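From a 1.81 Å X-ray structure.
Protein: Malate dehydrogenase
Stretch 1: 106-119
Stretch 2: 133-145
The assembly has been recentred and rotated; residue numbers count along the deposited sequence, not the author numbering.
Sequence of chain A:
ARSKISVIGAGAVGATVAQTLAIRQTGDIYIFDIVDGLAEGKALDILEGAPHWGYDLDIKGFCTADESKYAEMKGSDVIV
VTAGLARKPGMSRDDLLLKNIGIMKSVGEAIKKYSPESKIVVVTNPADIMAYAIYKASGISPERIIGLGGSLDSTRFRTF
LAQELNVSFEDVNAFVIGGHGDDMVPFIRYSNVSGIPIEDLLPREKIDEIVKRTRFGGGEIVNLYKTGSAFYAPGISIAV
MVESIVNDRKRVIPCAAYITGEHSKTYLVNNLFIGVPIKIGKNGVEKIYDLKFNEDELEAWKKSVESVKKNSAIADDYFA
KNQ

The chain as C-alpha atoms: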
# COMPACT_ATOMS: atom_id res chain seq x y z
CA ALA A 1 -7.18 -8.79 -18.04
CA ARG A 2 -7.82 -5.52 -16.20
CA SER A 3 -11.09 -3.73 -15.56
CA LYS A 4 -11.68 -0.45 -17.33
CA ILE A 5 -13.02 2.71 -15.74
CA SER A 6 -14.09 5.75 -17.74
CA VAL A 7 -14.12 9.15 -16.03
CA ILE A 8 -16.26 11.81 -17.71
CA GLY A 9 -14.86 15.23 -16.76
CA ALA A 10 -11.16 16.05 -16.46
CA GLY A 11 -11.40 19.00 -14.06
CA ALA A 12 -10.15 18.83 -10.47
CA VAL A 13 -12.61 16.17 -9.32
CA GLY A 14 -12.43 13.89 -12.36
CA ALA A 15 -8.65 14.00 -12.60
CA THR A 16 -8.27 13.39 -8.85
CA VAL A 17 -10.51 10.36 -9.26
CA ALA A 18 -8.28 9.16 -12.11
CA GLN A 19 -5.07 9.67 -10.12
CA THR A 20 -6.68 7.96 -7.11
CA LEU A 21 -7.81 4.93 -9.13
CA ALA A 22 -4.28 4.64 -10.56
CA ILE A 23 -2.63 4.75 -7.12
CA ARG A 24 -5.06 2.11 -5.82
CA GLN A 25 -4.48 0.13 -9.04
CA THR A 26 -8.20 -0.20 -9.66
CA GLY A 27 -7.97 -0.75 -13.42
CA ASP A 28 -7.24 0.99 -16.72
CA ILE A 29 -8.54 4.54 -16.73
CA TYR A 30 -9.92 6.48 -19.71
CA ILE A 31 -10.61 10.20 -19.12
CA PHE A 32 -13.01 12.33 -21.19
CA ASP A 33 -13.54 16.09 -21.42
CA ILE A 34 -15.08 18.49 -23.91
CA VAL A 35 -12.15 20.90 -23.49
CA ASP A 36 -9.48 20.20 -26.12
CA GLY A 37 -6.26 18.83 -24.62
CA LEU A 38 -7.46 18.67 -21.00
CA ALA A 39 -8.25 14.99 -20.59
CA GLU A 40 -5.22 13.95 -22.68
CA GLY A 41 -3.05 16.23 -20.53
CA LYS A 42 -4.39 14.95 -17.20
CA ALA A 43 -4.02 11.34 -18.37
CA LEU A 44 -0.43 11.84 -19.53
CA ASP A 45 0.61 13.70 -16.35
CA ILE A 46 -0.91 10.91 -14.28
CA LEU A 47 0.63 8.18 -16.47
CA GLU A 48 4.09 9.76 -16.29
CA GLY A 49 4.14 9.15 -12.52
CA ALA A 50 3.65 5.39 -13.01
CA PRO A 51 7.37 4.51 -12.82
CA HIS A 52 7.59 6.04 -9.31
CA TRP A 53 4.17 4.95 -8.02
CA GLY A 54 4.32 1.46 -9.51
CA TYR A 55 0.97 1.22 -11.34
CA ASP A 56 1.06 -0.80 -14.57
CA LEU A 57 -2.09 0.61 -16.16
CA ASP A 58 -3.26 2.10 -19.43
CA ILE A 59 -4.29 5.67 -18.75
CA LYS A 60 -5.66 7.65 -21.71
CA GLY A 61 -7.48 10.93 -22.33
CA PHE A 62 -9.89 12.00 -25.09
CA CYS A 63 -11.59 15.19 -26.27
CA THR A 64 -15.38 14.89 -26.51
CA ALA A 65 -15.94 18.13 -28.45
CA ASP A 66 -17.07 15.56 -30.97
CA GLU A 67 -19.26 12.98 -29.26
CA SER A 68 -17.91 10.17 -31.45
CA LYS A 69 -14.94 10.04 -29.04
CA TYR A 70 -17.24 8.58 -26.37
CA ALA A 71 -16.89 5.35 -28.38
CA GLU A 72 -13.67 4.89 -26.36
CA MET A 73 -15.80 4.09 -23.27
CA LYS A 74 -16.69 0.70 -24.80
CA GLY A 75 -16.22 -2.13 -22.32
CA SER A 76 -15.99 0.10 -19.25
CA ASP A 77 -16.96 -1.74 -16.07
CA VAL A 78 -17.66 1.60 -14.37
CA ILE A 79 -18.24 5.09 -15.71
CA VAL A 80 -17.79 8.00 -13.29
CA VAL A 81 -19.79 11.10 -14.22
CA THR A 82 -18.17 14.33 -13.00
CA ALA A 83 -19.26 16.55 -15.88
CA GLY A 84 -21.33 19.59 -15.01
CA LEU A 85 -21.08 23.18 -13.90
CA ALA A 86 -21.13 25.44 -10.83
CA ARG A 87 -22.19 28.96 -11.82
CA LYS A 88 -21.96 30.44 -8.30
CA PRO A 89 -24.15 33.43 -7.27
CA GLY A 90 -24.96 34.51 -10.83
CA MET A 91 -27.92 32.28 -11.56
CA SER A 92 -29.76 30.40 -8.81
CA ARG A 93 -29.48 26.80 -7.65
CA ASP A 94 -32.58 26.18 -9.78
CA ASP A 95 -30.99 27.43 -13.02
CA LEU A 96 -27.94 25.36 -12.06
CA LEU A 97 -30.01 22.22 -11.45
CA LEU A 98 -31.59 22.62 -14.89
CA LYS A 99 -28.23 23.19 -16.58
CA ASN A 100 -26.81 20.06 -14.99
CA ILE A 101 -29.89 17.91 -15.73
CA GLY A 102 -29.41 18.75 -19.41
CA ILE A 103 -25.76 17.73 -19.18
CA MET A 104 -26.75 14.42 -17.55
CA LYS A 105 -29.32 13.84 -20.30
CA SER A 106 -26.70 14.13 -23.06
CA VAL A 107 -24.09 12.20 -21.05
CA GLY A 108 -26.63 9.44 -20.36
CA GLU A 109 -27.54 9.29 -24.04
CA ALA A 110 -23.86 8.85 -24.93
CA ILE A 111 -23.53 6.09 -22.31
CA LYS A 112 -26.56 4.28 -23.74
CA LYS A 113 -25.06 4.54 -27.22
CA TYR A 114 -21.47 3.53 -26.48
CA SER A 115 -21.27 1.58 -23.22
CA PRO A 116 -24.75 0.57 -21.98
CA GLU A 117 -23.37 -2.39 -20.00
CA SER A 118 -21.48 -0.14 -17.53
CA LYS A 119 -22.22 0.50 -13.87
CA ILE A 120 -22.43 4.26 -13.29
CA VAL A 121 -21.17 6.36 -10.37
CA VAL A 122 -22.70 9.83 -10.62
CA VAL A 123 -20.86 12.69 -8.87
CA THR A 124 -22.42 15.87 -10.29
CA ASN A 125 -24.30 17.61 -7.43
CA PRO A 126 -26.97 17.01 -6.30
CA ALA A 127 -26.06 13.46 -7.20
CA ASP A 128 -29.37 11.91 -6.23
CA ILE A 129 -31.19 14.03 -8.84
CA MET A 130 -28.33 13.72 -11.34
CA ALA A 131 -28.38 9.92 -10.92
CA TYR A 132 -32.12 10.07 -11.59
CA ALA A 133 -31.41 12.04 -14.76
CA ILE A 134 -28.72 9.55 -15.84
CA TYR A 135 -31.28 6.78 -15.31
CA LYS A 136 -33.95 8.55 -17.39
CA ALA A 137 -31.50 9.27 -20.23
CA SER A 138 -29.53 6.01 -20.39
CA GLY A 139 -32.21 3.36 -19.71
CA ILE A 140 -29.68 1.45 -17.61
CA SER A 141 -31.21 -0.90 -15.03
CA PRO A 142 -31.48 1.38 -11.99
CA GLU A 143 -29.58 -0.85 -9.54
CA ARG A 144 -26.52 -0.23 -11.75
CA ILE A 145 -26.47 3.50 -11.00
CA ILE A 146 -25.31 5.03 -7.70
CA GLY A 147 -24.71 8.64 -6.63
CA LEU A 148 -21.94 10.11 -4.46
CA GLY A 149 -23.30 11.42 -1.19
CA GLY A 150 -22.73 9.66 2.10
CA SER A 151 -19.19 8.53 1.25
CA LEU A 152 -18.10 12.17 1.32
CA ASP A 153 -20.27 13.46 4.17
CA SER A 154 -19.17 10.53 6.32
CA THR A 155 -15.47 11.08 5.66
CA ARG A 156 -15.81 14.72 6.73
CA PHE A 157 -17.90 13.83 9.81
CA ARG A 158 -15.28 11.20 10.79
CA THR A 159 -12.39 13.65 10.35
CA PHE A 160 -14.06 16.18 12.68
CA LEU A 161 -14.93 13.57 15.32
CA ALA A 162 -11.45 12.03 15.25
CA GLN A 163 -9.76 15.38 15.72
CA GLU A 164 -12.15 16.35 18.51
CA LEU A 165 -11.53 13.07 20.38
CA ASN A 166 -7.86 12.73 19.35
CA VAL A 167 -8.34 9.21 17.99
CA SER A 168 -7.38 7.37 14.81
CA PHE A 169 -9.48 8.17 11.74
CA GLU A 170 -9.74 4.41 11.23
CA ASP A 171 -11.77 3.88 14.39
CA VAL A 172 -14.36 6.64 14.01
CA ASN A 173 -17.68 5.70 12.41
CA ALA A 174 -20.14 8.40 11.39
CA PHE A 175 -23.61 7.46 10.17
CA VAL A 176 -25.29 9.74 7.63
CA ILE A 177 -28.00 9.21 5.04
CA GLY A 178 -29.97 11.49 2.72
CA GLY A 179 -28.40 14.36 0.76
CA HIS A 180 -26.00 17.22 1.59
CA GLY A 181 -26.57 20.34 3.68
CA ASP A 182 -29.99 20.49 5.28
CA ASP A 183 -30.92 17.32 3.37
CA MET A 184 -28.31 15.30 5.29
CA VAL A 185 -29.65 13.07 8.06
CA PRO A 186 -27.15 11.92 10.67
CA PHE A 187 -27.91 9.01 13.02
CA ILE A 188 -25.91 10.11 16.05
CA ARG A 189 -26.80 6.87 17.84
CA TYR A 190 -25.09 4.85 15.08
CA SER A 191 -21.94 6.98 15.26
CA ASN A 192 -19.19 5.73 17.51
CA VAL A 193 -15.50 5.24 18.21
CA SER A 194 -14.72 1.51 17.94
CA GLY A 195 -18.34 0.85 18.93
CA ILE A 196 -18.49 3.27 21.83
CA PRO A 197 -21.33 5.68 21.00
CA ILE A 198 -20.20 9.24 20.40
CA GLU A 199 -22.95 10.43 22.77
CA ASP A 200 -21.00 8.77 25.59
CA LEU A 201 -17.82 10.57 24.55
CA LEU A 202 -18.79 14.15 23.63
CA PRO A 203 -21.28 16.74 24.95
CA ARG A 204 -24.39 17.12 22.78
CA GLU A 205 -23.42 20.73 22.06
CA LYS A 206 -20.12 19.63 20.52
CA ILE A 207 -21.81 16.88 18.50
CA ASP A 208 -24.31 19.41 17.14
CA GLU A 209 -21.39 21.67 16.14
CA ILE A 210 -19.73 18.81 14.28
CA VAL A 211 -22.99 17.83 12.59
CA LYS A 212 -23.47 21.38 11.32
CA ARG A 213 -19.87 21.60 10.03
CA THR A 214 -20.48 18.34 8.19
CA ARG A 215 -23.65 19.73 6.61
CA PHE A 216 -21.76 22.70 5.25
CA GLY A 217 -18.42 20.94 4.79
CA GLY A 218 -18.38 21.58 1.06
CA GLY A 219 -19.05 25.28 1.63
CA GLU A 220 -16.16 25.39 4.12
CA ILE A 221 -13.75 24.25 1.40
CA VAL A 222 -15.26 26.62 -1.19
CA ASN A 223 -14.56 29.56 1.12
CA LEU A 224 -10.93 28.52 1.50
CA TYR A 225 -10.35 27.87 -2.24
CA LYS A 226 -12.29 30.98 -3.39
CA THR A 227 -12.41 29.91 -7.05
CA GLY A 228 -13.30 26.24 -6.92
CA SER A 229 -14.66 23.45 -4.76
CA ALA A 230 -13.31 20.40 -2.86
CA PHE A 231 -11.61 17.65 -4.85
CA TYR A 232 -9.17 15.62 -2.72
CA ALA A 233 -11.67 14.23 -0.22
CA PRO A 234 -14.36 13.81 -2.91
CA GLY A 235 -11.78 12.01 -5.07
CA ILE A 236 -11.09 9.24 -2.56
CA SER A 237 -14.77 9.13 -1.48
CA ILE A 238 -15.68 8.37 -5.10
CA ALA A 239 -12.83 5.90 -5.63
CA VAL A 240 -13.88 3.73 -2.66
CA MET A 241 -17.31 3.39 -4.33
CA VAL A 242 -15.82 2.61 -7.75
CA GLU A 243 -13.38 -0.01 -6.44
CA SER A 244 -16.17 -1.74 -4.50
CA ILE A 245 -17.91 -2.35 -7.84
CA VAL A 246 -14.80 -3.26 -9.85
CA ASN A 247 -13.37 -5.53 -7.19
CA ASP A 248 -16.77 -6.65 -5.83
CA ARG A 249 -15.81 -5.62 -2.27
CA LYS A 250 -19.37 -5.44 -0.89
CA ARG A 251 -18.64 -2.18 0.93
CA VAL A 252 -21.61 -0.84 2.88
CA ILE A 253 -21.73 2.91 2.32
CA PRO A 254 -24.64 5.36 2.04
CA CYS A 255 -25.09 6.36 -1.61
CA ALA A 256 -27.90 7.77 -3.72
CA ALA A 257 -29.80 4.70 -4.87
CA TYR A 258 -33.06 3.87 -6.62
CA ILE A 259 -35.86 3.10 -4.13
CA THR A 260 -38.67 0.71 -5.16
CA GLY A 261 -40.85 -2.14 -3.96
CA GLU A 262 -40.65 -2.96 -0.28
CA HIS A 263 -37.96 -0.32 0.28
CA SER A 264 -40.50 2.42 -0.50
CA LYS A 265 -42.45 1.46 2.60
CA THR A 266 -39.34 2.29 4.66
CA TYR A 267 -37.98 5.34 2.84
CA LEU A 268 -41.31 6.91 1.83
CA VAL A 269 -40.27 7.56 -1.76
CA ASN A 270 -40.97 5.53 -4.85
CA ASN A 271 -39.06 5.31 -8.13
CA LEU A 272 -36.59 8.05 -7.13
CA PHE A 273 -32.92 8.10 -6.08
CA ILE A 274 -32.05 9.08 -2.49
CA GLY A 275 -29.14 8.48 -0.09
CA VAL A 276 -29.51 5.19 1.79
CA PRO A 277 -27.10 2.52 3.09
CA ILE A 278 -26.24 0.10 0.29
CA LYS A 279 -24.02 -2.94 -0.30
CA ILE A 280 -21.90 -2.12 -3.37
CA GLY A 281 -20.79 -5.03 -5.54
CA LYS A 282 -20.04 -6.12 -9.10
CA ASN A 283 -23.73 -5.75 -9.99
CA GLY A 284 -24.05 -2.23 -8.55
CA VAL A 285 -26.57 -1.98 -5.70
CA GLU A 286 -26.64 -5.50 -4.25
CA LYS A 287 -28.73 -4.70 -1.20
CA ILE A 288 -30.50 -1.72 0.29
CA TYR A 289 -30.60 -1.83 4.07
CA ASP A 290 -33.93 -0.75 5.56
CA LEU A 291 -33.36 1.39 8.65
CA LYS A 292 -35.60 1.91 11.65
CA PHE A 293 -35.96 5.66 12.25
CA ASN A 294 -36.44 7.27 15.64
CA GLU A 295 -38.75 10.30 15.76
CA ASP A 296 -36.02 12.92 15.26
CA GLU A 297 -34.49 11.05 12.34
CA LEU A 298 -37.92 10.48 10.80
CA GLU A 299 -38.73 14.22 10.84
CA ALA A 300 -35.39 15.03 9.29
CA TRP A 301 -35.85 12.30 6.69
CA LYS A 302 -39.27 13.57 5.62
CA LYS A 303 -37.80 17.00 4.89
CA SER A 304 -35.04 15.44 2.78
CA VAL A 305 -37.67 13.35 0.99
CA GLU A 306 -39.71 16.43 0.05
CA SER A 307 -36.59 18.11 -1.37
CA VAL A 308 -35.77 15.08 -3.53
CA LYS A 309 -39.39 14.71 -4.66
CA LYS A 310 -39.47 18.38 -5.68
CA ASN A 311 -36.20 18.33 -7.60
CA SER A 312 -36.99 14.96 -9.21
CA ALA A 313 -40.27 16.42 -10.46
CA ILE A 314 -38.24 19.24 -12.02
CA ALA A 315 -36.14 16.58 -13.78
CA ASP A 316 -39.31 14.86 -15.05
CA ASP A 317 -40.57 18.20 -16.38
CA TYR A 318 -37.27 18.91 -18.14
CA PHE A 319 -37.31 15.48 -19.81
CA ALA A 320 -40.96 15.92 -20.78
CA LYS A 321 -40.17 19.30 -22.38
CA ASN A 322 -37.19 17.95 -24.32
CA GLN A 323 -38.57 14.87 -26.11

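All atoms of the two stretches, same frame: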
# COMPACT_ATOMS: atom_id res chain seq x y z
N SER A 106 -27.57 14.41 -21.92
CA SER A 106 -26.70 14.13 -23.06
C SER A 106 -25.60 13.12 -22.71
O SER A 106 -25.26 12.27 -23.54
CB SER A 106 -26.10 15.41 -23.65
OG SER A 106 -25.15 15.98 -22.77
N VAL A 107 -25.06 13.20 -21.49
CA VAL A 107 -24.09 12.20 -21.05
C VAL A 107 -24.73 10.81 -21.00
O VAL A 107 -24.14 9.84 -21.49
CB VAL A 107 -23.45 12.55 -19.68
CG1 VAL A 107 -22.76 11.34 -19.08
CG2 VAL A 107 -22.44 13.69 -19.86
N GLY A 108 -25.93 10.71 -20.45
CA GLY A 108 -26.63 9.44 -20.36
C GLY A 108 -26.96 8.85 -21.72
O GLY A 108 -26.92 7.63 -21.91
N GLU A 109 -27.30 9.73 -22.66
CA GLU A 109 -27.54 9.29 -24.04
C GLU A 109 -26.28 8.73 -24.70
O GLU A 109 -26.34 7.73 -25.41
CB GLU A 109 -28.18 10.42 -24.88
CG GLU A 109 -29.65 10.61 -24.50
CD GLU A 109 -30.23 11.94 -24.92
OE1 GLU A 109 -29.48 12.79 -25.47
OE2 GLU A 109 -31.44 12.15 -24.70
N ALA A 110 -25.14 9.37 -24.44
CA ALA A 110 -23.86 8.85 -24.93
C ALA A 110 -23.50 7.51 -24.28
O ALA A 110 -22.96 6.63 -24.94
CB ALA A 110 -22.74 9.88 -24.71
N ILE A 111 -23.78 7.36 -22.99
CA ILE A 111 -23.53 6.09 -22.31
C ILE A 111 -24.39 4.96 -22.89
O ILE A 111 -23.91 3.85 -23.10
CB ILE A 111 -23.77 6.22 -20.78
CG1 ILE A 111 -22.69 7.10 -20.14
CG2 ILE A 111 -23.79 4.84 -20.14
CD1 ILE A 111 -23.04 7.56 -18.70
N LYS A 112 -25.66 5.26 -23.15
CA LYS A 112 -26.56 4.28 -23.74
C LYS A 112 -26.05 3.85 -25.11
O LYS A 112 -26.10 2.67 -25.46
CB LYS A 112 -27.96 4.86 -23.88
CG LYS A 112 -28.95 3.92 -24.56
CD LYS A 112 -30.30 4.58 -24.72
CE LYS A 112 -31.35 3.57 -25.15
NZ LYS A 112 -32.72 4.14 -25.03
N LYS A 113 -25.54 4.81 -25.87
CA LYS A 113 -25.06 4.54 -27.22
C LYS A 113 -23.75 3.76 -27.25
O LYS A 113 -23.57 2.88 -28.09
CB LYS A 113 -24.90 5.84 -28.00
CG LYS A 113 -24.39 5.66 -29.44
CD LYS A 113 -24.37 6.98 -30.17
CE LYS A 113 -24.05 6.81 -31.65
NZ LYS A 113 -24.13 8.12 -32.34
N TYR A 114 -22.82 4.08 -26.35
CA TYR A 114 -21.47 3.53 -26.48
C TYR A 114 -21.04 2.50 -25.45
O TYR A 114 -20.10 1.74 -25.68
CB TYR A 114 -20.45 4.67 -26.51
CG TYR A 114 -20.55 5.55 -27.73
CD1 TYR A 114 -20.22 5.07 -28.99
CD2 TYR A 114 -20.95 6.87 -27.62
CE1 TYR A 114 -20.29 5.87 -30.11
CE2 TYR A 114 -21.03 7.69 -28.75
CZ TYR A 114 -20.70 7.18 -29.99
OH TYR A 114 -20.77 7.99 -31.11
N SER A 115 -21.69 2.49 -24.29
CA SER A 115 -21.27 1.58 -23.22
C SER A 115 -22.43 1.28 -22.27
O SER A 115 -22.34 1.55 -21.07
CB SER A 115 -20.08 2.19 -22.46
OG SER A 115 -19.54 1.28 -21.50
N PRO A 116 -23.53 0.71 -22.80
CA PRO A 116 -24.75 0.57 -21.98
C PRO A 116 -24.65 -0.53 -20.93
O PRO A 116 -25.53 -0.64 -20.09
CB PRO A 116 -25.82 0.22 -23.02
CG PRO A 116 -25.06 -0.50 -24.11
CD PRO A 116 -23.72 0.20 -24.18
N GLU A 117 -23.57 -1.31 -20.97
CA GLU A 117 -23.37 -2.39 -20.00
C GLU A 117 -22.68 -1.92 -18.71
O GLU A 117 -22.55 -2.69 -17.76
CB GLU A 117 -22.58 -3.53 -20.64
CG GLU A 117 -23.08 -3.94 -22.04
CD GLU A 117 -22.46 -3.11 -23.17
OE1 GLU A 117 -21.73 -2.13 -22.87
OE2 GLU A 117 -22.70 -3.45 -24.35
N SER A 118 -22.25 -0.66 -18.68
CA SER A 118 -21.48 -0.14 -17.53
C SER A 118 -22.31 0.09 -16.26
O SER A 118 -23.50 0.39 -16.34
CB SER A 118 -20.80 1.17 -17.92
OG SER A 118 -19.88 0.97 -18.97
N LYS A 119 -21.66 -0.05 -15.11
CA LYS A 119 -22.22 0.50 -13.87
C LYS A 119 -21.82 1.98 -13.80
O LYS A 119 -20.73 2.35 -14.22
CB LYS A 119 -21.71 -0.25 -12.64
CG LYS A 119 -22.47 -1.54 -12.27
CD LYS A 119 -22.14 -2.70 -13.21
CE LYS A 119 -20.68 -3.15 -13.08
NZ LYS A 119 -20.40 -4.45 -13.78
N ALA A 133 -31.50 11.60 -13.37
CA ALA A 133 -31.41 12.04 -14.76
C ALA A 133 -30.62 11.05 -15.63
O ALA A 133 -31.00 10.78 -16.77
CB ALA A 133 -30.79 13.44 -14.85
N ILE A 134 -29.52 10.53 -15.10
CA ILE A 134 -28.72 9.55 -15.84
C ILE A 134 -29.57 8.31 -16.15
O ILE A 134 -29.51 7.76 -17.25
CB ILE A 134 -27.42 9.18 -15.09
CG1 ILE A 134 -26.41 10.34 -15.14
CG2 ILE A 134 -26.78 7.90 -15.66
CD1 ILE A 134 -25.81 10.62 -16.55
N TYR A 135 -30.38 7.91 -15.17
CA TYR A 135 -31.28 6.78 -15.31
C TYR A 135 -32.31 7.05 -16.42
O TYR A 135 -32.50 6.23 -17.30
CB TYR A 135 -32.01 6.53 -13.97
CG TYR A 135 -33.12 5.51 -14.07
CD1 TYR A 135 -32.89 4.27 -14.65
CD2 TYR A 135 -34.39 5.79 -13.59
CE1 TYR A 135 -33.91 3.33 -14.75
CE2 TYR A 135 -35.42 4.85 -13.68
CZ TYR A 135 -35.16 3.62 -14.26
OH TYR A 135 -36.15 2.67 -14.36
N LYS A 136 -32.95 8.21 -16.37
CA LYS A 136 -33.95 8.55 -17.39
C LYS A 136 -33.35 8.62 -18.80
O LYS A 136 -34.02 8.25 -19.78
CB LYS A 136 -34.66 9.86 -17.03
CG LYS A 136 -35.54 9.74 -15.79
CD LYS A 136 -36.14 11.10 -15.44
CE LYS A 136 -37.15 11.56 -16.49
NZ LYS A 136 -38.49 10.91 -16.28
N ALA A 137 -32.11 9.07 -18.92
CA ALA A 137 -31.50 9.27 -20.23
C ALA A 137 -30.89 7.99 -20.80
O ALA A 137 -30.91 7.78 -22.01
CB ALA A 137 -30.43 10.36 -20.16
N SER A 138 -30.32 7.16 -19.93
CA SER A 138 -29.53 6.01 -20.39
C SER A 138 -30.34 4.72 -20.50
O SER A 138 -29.97 3.85 -21.28
CB SER A 138 -28.33 5.76 -19.46
OG SER A 138 -28.76 5.25 -18.21
N GLY A 139 -31.40 4.58 -19.71
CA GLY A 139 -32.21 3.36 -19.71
C GLY A 139 -31.53 2.19 -19.00
O GLY A 139 -32.00 1.05 -19.05
N ILE A 140 -30.41 2.47 -18.35
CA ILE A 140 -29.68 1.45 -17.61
C ILE A 140 -30.52 0.96 -16.43
O ILE A 140 -31.23 1.75 -15.81
CB ILE A 140 -28.30 2.01 -17.16
CG1 ILE A 140 -27.36 2.05 -18.37
CG2 ILE A 140 -27.69 1.19 -16.01
CD1 ILE A 140 -26.06 2.78 -18.10
N SER A 141 -30.47 -0.34 -16.16
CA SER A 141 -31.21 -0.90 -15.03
C SER A 141 -30.79 -0.16 -13.75
O SER A 141 -29.60 -0.01 -13.48
CB SER A 141 -30.98 -2.41 -14.92
OG SER A 141 -31.97 -3.03 -14.10
N PRO A 142 -31.78 0.34 -12.99
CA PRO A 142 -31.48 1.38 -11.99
C PRO A 142 -30.59 0.94 -10.83
O PRO A 142 -29.96 1.80 -10.20
CB PRO A 142 -32.87 1.79 -11.49
CG PRO A 142 -33.80 0.69 -11.91
CD PRO A 142 -33.22 0.15 -13.18
N GLU A 143 -30.51 -0.36 -10.55
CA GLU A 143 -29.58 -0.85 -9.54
C GLU A 143 -28.12 -0.66 -9.97
O GLU A 143 -27.21 -0.80 -9.14
CB GLU A 143 -29.86 -2.33 -9.21
CG GLU A 143 -29.18 -3.34 -10.15
CD GLU A 143 -29.94 -3.56 -11.46
OE1 GLU A 143 -31.00 -2.93 -11.65
OE2 GLU A 143 -29.48 -4.36 -12.31
N ARG A 144 -27.89 -0.34 -11.24
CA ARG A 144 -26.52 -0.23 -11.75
C ARG A 144 -26.01 1.21 -11.71
O ARG A 144 -24.92 1.51 -12.19
CB ARG A 144 -26.40 -0.82 -13.16
CG ARG A 144 -26.76 -2.30 -13.16
CD ARG A 144 -27.04 -2.86 -14.56
NE ARG A 144 -25.82 -3.12 -15.31
CZ ARG A 144 -25.05 -4.19 -15.15
NH1 ARG A 144 -25.35 -5.11 -14.24
NH2 ARG A 144 -23.96 -4.35 -15.91
N ILE A 145 -26.81 2.09 -11.11
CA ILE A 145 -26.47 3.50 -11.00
C ILE A 145 -26.46 3.91 -9.53
O ILE A 145 -27.44 3.67 -8.81
CB ILE A 145 -27.51 4.39 -11.75
CG1 ILE A 145 -27.62 3.95 -13.21
CG2 ILE A 145 -27.13 5.85 -11.66
CD1 ILE A 145 -28.85 4.54 -13.95
O HOH W 1 -33.57 5.57 -22.47
O HOH W 2 -25.54 -1.25 -17.35
O HOH W 3 -22.67 -6.38 -13.97

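The contact between the two stretches buries 613 Å², both sides summed, and the largest shares fall to Arg144 (98 Å²) and Ile140 (63 Å²), followed by Ala137 and Lys119 (59 Å² each).

Arg144 supplies the one direct hydrogen bond across the interface. Its CA-to-CB bond points toward stretch 1, and chi angles of m, t and p carry the guanidinium to the turn Ser115-Ser118, a type I beta turn. There Arg144 NH2 donates to Glu117 O at 2.9 Å with an N-H...O angle of 156°; the acceptor lies near the guanidinium plane, as a good donor geometry requires. Water 2 extends the grip: it accepts from Arg144 NE at 2.8 Å and donates to Pro116 O and Ser118 O, each at 2.8 Å. The arginine thus reads backbone carbonyls, so the contact does not depend on the side chain of Glu117, whose CA-to-CB bond points away. Lys119 covers one face of the guanidinium with its aliphatic part, Lys119 CD lying 3.7 Å from Arg144 NH2. The like charges come close, Lys119 NZ to Arg144 NH2 being 4.1 Å, but water 3 accepts from both Lys119 NZ and Arg144 NH1 at 3.0 Å, and the lysine nitrogen is also bonded elsewhere in the structure. The backbones meet here too, with Lys119 CA 3.3 Å from Arg144 O in a CA-H...O contact.

Ile140 is the apolar centre. It points toward stretch 1 in an m, t rotamer that sets its CD1 3.7 Å from Ile111 CG2, while its CG1 lies 3.7 Å from Pro116 O. A branched hydrocarbon suits this buried site between the helix and the turn. Its backbone is tied down by Ile140 N donating to Ser138 OG at 3.2 Å; that hydroxyl in turn donates to Ile134 O at 2.8 Å, which satisfies a buried polar group within its own stretch.

Ala137 marks the helix packing. The helix axes approach to 7.4 Å at 47°, and such closeness rests on small residues: Ala137 CB sits 3.9 Å from Gly108 CA, and an ideal CB on Gly108 would fall 2.7 Å from Ala137 CB, a clash. Beside them, Gly108 O is 3.4 Å from Ser138 CA in a second CA-H...O contact. Ile134 CD1 extends the apolar surface, 4.0 Å from Val107 CG1. At the exposed margin the extended Lys112 lays its CG 3.4 Å from Ser138 O, leaving its amine to solvent, where Lys112 NZ donates to water 1 at 3.1 Å.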